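Lectin (Trichosanthes anguina, PDB 4HR6) belongs to a three-chain, nontoxic carbohydrate-binding seed lectin homologous to type II ribosome-inactivating proteins, this chain probably corresponding to part of their enzymatic A chain. Local coordinates at residues K12-T17 with N94-D99; M25-Y30 with Y39-A44. One frame throughout, in Å; residues are numbered along the deposited sequence.

Contact 1 of 2, residues K12-T17 with N94-D99; sequences KDESIT and NLFNAD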
loop_
_atom_site.group_PDB
_atom_site.type_symbol
_atom_site.label_atom_id
_atom_site.label_comp_id
_atom_site.label_asym_id
_atom_site.label_seq_id
_atom_site.Cartn_x
_atom_site.Cartn_y
_atom_site.Cartn_z
ATOM N N LYS B 12 -33.445 -6.274 -9.257
ATOM C CA LYS B 12 -34.747 -5.979 -9.870
ATOM C C LYS B 12 -34.611 -5.350 -11.264
ATOM O O LYS B 12 -35.599 -4.885 -11.819
ATOM C CB LYS B 12 -35.561 -5.044 -8.975
ATOM C CG LYS B 12 -35.935 -5.640 -7.625
ATOM C CD LYS B 12 -36.307 -4.573 -6.595
ATOM C CE LYS B 12 -37.566 -3.809 -6.978
ATOM N NZ LYS B 12 -37.796 -2.615 -6.106
ATOM N N ASP B 13 -33.396 -5.332 -11.817
ATOM C CA ASP B 13 -33.084 -4.613 -13.065
ATOM C C ASP B 13 -33.389 -3.108 -13.061
ATOM O O ASP B 13 -33.729 -2.548 -14.077
ATOM C CB ASP B 13 -33.772 -5.276 -14.259
ATOM C CG ASP B 13 -33.128 -6.569 -14.628
ATOM O OD1 ASP B 13 -31.982 -6.514 -15.131
ATOM O OD2 ASP B 13 -33.761 -7.631 -14.404
ATOM N N GLU B 14 -33.270 -2.466 -11.909
ATOM C CA GLU B 14 -33.345 -1.028 -11.823
ATOM C C GLU B 14 -31.919 -0.492 -11.986
ATOM O O GLU B 14 -31.009 -0.916 -11.262
ATOM C CB GLU B 14 -33.879 -0.615 -10.464
ATOM C CG GLU B 14 -35.213 -1.228 -10.051
ATOM C CD GLU B 14 -35.354 -1.313 -8.535
ATOM O OE1 GLU B 14 -34.370 -1.736 -7.850
ATOM O OE2 GLU B 14 -36.442 -0.958 -8.028
ATOM N N SER B 15 -31.722 0.445 -12.910
ATOM C CA SER B 15 -30.404 1.060 -13.128
ATOM C C SER B 15 -30.368 2.513 -12.672
ATOM O O SER B 15 -31.307 3.273 -12.899
ATOM C CB SER B 15 -30.034 0.991 -14.594
ATOM O OG SER B 15 -29.612 -0.310 -14.928
ATOM N N ILE B 16 -29.288 2.894 -11.999
ATOM C CA ILE B 16 -28.997 4.303 -11.755
ATOM C C ILE B 16 -27.683 4.677 -12.427
ATOM O O ILE B 16 -26.822 3.829 -12.622
ATOM C CB ILE B 16 -28.913 4.637 -10.268
ATOM C CG1 ILE B 16 -27.709 3.952 -9.606
ATOM C CG2 ILE B 16 -30.219 4.252 -9.566
ATOM C CD1 ILE B 16 -27.523 4.360 -8.163
ATOM N N THR B 17 -27.554 5.944 -12.803
ATOM C CA THR B 17 -26.318 6.450 -13.350
ATOM C C THR B 17 -25.749 7.462 -12.376
ATOM O O THR B 17 -26.399 8.443 -12.033
ATOM C CB THR B 17 -26.533 7.125 -14.707
ATOM O OG1 THR B 17 -26.965 6.147 -15.641
ATOM C CG2 THR B 17 -25.242 7.724 -15.222
ATOM N N ASN B 94 -33.187 2.082 -3.446
ATOM C CA ASN B 94 -33.592 3.285 -2.761
ATOM C C ASN B 94 -33.286 4.552 -3.568
ATOM O O ASN B 94 -34.065 5.511 -3.542
ATOM C CB ASN B 94 -32.897 3.407 -1.409
ATOM C CG ASN B 94 -33.278 2.306 -0.447
ATOM O OD1 ASN B 94 -34.411 1.830 -0.426
ATOM N ND2 ASN B 94 -32.313 1.883 0.354
ATOM N N LEU B 95 -32.118 4.572 -4.215
ATOM C CA LEU B 95 -31.756 5.668 -5.113
ATOM C C LEU B 95 -32.681 5.696 -6.322
ATOM O O LEU B 95 -33.102 6.758 -6.740
ATOM C CB LEU B 95 -30.311 5.553 -5.604
ATOM C CG LEU B 95 -29.132 5.849 -4.674
ATOM C CD1 LEU B 95 -27.927 6.379 -5.446
ATOM C CD2 LEU B 95 -29.484 6.800 -3.571
ATOM N N PHE B 96 -32.971 4.533 -6.881
ATOM C CA PHE B 96 -33.861 4.436 -8.028
ATOM C C PHE B 96 -35.253 4.996 -7.749
ATOM O O PHE B 96 -35.803 5.706 -8.592
ATOM C CB PHE B 96 -33.980 3.003 -8.503
ATOM C CG PHE B 96 -34.788 2.846 -9.764
ATOM C CD1 PHE B 96 -34.199 3.010 -11.003
ATOM C CD2 PHE B 96 -36.134 2.527 -9.705
ATOM C CE1 PHE B 96 -34.932 2.853 -12.163
ATOM C CE2 PHE B 96 -36.881 2.384 -10.863
ATOM C CZ PHE B 96 -36.273 2.542 -12.098
ATOM N N ASN B 97 -35.786 4.712 -6.556
ATOM C CA ASN B 97 -37.083 5.218 -6.131
ATOM C C ASN B 97 -37.002 6.604 -5.538
ATOM O O ASN B 97 -38.028 7.165 -5.158
ATOM C CB ASN B 97 -37.685 4.291 -5.069
ATOM C CG ASN B 97 -37.900 2.877 -5.582
ATOM O OD1 ASN B 97 -37.639 1.905 -4.879
ATOM N ND2 ASN B 97 -38.366 2.762 -6.810
ATOM N N ALA B 98 -35.784 7.133 -5.404
ATOM C CA ALA B 98 -35.568 8.446 -4.806
ATOM C C ALA B 98 -36.276 8.569 -3.461
ATOM O O ALA B 98 -36.896 9.576 -3.150
ATOM C CB ALA B 98 -36.003 9.550 -5.757
ATOM N N ASP B 99 -36.117 7.548 -2.633
ATOM C CA ASP B 99 -36.734 7.533 -1.317
ATOM C C ASP B 99 -35.988 8.431 -0.348
ATOM O O ASP B 99 -34.900 8.083 0.095
ATOM C CB ASP B 99 -36.764 6.105 -0.787
ATOM C CG ASP B 99 -37.708 5.941 0.356
ATOM O OD1 ASP B 99 -38.289 4.854 0.429
ATOM O OD2 ASP B 99 -37.875 6.887 1.169
#
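The ring of Phe96 has Glu14 CB lying over one face, in a CH-pi contact 3.7 Å from the ring centroid and 16° off the normal. At its edge, in the ring plane, sits the carbonyl oxygen of Ser15, 3.5 Å from Phe96 CD1, with Ile16 CG2 also near the plane. Phe96 CB points toward the segment 12-17, and CG stands anti to the backbone N (chi1 -175°). From CB the chain of Glu14 runs on obliquely across the same ring, with CG 3.9 Å from Phe96 CD2 and the carboxylate plane turned 33° from that of the ring. Both oxygens of this carboxylate are held. Lys12 NZ forms a salt bridge with Glu14 OE2 at 2.9 Å, coming from above the carboxylate plane, while Glu14 OE1 bonds to the hydroxyls of Ser93 and Ser10. The contact sets the start of strand 15-21 against the C-terminal turn of helix 85-96, which ends in a Schellman motif with Ala98 at positive phi, Asp99 N bonded back to Asn94 O and Ala98 N to Leu95 O. On the buried side Ile16 reaches the helix through two branches. CG2 packs beside the backbone of Phe96, 3.9 Å from its N, and CD1 presses on Leu95 CD1 at 3.4 Å, tighter than usual for two carbons. Leu95 also packs on Leu103, Phe107 and Ile110 of helix 103-119.

Contact 2 of 2, residues M25-Y30 with Y39-A44; sequences MVAVAY and YFFLNA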
loop_
_atom_site.group_PDB
_atom_site.type_symbol
_atom_site.label_atom_id
_atom_site.label_comp_id
_atom_site.label_asym_id
_atom_site.label_seq_id
_atom_site.Cartn_x
_atom_site.Cartn_y
_atom_site.Cartn_z
ATOM N N MET B 25 -12.486 13.104 -7.198
ATOM C CA MET B 25 -13.044 11.772 -7.066
ATOM C C MET B 25 -14.170 11.689 -6.030
ATOM O O MET B 25 -14.129 10.881 -5.099
ATOM C CB MET B 25 -11.952 10.725 -6.796
ATOM C CG MET B 25 -12.329 9.370 -7.412
ATOM S SD MET B 25 -11.151 8.070 -7.053
ATOM C CE MET B 25 -12.154 6.637 -7.443
ATOM N N VAL B 26 -15.171 12.543 -6.205
ATOM C CA VAL B 26 -16.373 12.480 -5.394
ATOM C C VAL B 26 -17.575 12.311 -6.306
ATOM O O VAL B 26 -17.565 12.762 -7.457
ATOM C CB VAL B 26 -16.592 13.742 -4.533
ATOM C CG1 VAL B 26 -15.536 13.831 -3.441
ATOM C CG2 VAL B 26 -16.601 15.010 -5.399
ATOM N N ALA B 27 -18.609 11.682 -5.765
ATOM C CA ALA B 27 -19.896 11.611 -6.418
ATOM C C ALA B 27 -20.563 12.980 -6.358
ATOM O O ALA B 27 -20.585 13.599 -5.326
ATOM C CB ALA B 27 -20.762 10.575 -5.730
ATOM N N VAL B 28 -21.084 13.454 -7.474
ATOM C CA VAL B 28 -21.742 14.771 -7.502
ATOM C C VAL B 28 -23.233 14.744 -7.824
ATOM O O VAL B 28 -23.953 15.679 -7.485
ATOM C CB VAL B 28 -21.047 15.741 -8.489
ATOM C CG1 VAL B 28 -19.593 15.907 -8.130
ATOM C CG2 VAL B 28 -21.172 15.277 -9.920
ATOM N N ALA B 29 -23.680 13.727 -8.544
ATOM C CA ALA B 29 -25.061 13.649 -8.966
ATOM C C ALA B 29 -25.398 12.246 -9.408
ATOM O O ALA B 29 -24.505 11.445 -9.686
ATOM C CB ALA B 29 -25.303 14.594 -10.137
ATOM N N TYR B 30 -26.693 11.953 -9.479
ATOM C CA TYR B 30 -27.142 10.727 -10.140
ATOM C C TYR B 30 -28.497 10.919 -10.792
ATOM O O TYR B 30 -29.225 11.856 -10.464
ATOM C CB TYR B 30 -27.215 9.539 -9.160
ATOM C CG TYR B 30 -28.496 9.431 -8.353
ATOM C CD1 TYR B 30 -29.526 8.561 -8.737
ATOM C CD2 TYR B 30 -28.672 10.173 -7.213
ATOM C CE1 TYR B 30 -30.689 8.447 -7.990
ATOM C CE2 TYR B 30 -29.829 10.084 -6.469
ATOM C CZ TYR B 30 -30.827 9.215 -6.861
ATOM O OH TYR B 30 -31.955 9.134 -6.111
ATOM N N TYR B 39 -30.535 14.276 -9.329
ATOM C CA TYR B 39 -30.302 14.725 -7.963
ATOM C C TYR B 39 -28.844 15.070 -7.796
ATOM O O TYR B 39 -27.970 14.302 -8.186
ATOM C CB TYR B 39 -30.743 13.659 -6.968
ATOM C CG TYR B 39 -32.174 13.259 -7.157
ATOM C CD1 TYR B 39 -32.512 12.287 -8.070
ATOM C CD2 TYR B 39 -33.189 13.894 -6.458
ATOM C CE1 TYR B 39 -33.823 11.935 -8.283
ATOM C CE2 TYR B 39 -34.512 13.553 -6.669
ATOM C CZ TYR B 39 -34.816 12.561 -7.585
ATOM O OH TYR B 39 -36.124 12.188 -7.824
ATOM N N PHE B 40 -28.598 16.256 -7.250
ATOM C CA PHE B 40 -27.269 16.828 -7.165
ATOM C C PHE B 40 -26.987 17.069 -5.708
ATOM O O PHE B 40 -27.878 17.509 -4.975
ATOM C CB PHE B 40 -27.201 18.162 -7.913
ATOM C CG PHE B 40 -27.055 18.020 -9.394
ATOM C CD1 PHE B 40 -28.120 17.624 -10.173
ATOM C CD2 PHE B 40 -25.844 18.290 -10.014
ATOM C CE1 PHE B 40 -27.979 17.502 -11.550
ATOM C CE2 PHE B 40 -25.690 18.154 -11.382
ATOM C CZ PHE B 40 -26.765 17.763 -12.157
ATOM N N PHE B 41 -25.758 16.776 -5.285
ATOM C CA PHE B 41 -25.332 17.154 -3.944
ATOM C C PHE B 41 -25.272 18.665 -3.845
ATOM O O PHE B 41 -24.998 19.352 -4.820
ATOM C CB PHE B 41 -23.965 16.545 -3.601
ATOM C CG PHE B 41 -24.028 15.077 -3.271
ATOM C CD1 PHE B 41 -23.814 14.125 -4.246
ATOM C CD2 PHE B 41 -24.343 14.657 -1.993
ATOM C CE1 PHE B 41 -23.893 12.775 -3.960
ATOM C CE2 PHE B 41 -24.423 13.301 -1.694
ATOM C CZ PHE B 41 -24.196 12.359 -2.681
ATOM N N LEU B 42 -25.504 19.151 -2.636
ATOM C CA LEU B 42 -25.529 20.553 -2.317
ATOM C C LEU B 42 -24.195 21.239 -2.686
ATOM O O LEU B 42 -24.179 22.391 -3.079
ATOM C CB LEU B 42 -25.844 20.694 -0.833
ATOM C CG LEU B 42 -26.104 22.067 -0.218
ATOM C CD1 LEU B 42 -27.169 22.839 -0.995
ATOM C CD2 LEU B 42 -26.521 21.857 1.228
ATOM N N ASN B 43 -23.088 20.516 -2.589
ATOM C CA ASN B 43 -21.800 21.082 -2.906
ATOM C C ASN B 43 -21.271 20.597 -4.231
ATOM O O ASN B 43 -20.084 20.701 -4.492
ATOM C CB ASN B 43 -20.812 20.787 -1.784
ATOM C CG ASN B 43 -20.484 19.315 -1.674
ATOM O OD1 ASN B 43 -21.315 18.473 -1.964
ATOM N ND2 ASN B 43 -19.280 19.006 -1.249
ATOM N N ALA B 44 -22.128 20.074 -5.097
ATOM C CA ALA B 44 -21.661 19.751 -6.446
ATOM C C ALA B 44 -21.082 21.010 -7.075
ATOM O O ALA B 44 -21.632 22.107 -6.879
ATOM C CB ALA B 44 -22.785 19.239 -7.318
#
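Tyr30 and Tyr39 are joined by two backbone hydrogen bonds, Tyr30 N to Tyr39 O and Tyr39 N to Tyr30 O, each 3.0 Å long. Their rings lie on the same side of the sheet with planes 23° apart, but slid so far past each other that they barely overlap; Tyr30 CZ approaches Tyr39 CD1 to 3.7 Å. Tyr30 CG sits between its own backbone N and carbonyl carbon (chi1 84°); CE2 lies against Tyr39 CB, and OH against CD1, reaching on to CE1. In the next pair along the ladder, with side chains on the opposite side of the sheet, Ala29 CB stands 3.7 Å above the centre of the Phe40 ring in a CH-pi contact. Ala29 and Phe40 form the non-hydrogen-bonded pair of this antiparallel hairpin of strands 26-32 and 37-40, and their CA atoms are 4.3 Å apart. The pairing is extended beyond strand 37-40 by Phe41 N, which donates to Val28 O at 3.0 Å, tilted from the carbonyl plane. Phe41 CB points toward strand 26-32, and ring atom CD1 comes within 3.4 Å of Ala27 O. A type I turn from Phe41 to Ala44, closed by Ala44 N to Phe41 O, folds the chain back, and Ala44 CB comes to rest 4.1 Å from Val28 CB. Further out, Phe49 stacks on the ring of Phe40, Phe107 of helix 103-119 meets that of Phe41, and the hydroxyl of Tyr30 is hydrogen-bonded to Leu95 O.

In the fold
From the N terminus the chain runs through strand 3-9 and enters strand 15-21, where the first side of contact 1 lies. It returns along strand 26-32 and, after a short connection, strand 37-40; contact 2 closes this local hairpin. Helix 46-51, strand 57-60 and helix 67-74 follow, and the end of helix 85-96 then brings residues 94-99 back to 12-17, so contact 1 closes the much longer loop and encloses contact 2 entirely. One ties the helical part to the sheet, the other joins two strands within that sheet. They adjoin through neighbouring strands 15-21 and 26-32, Thr17 O packing on Tyr30 CB, and through Ala98 CB, which packs against Tyr39 OH.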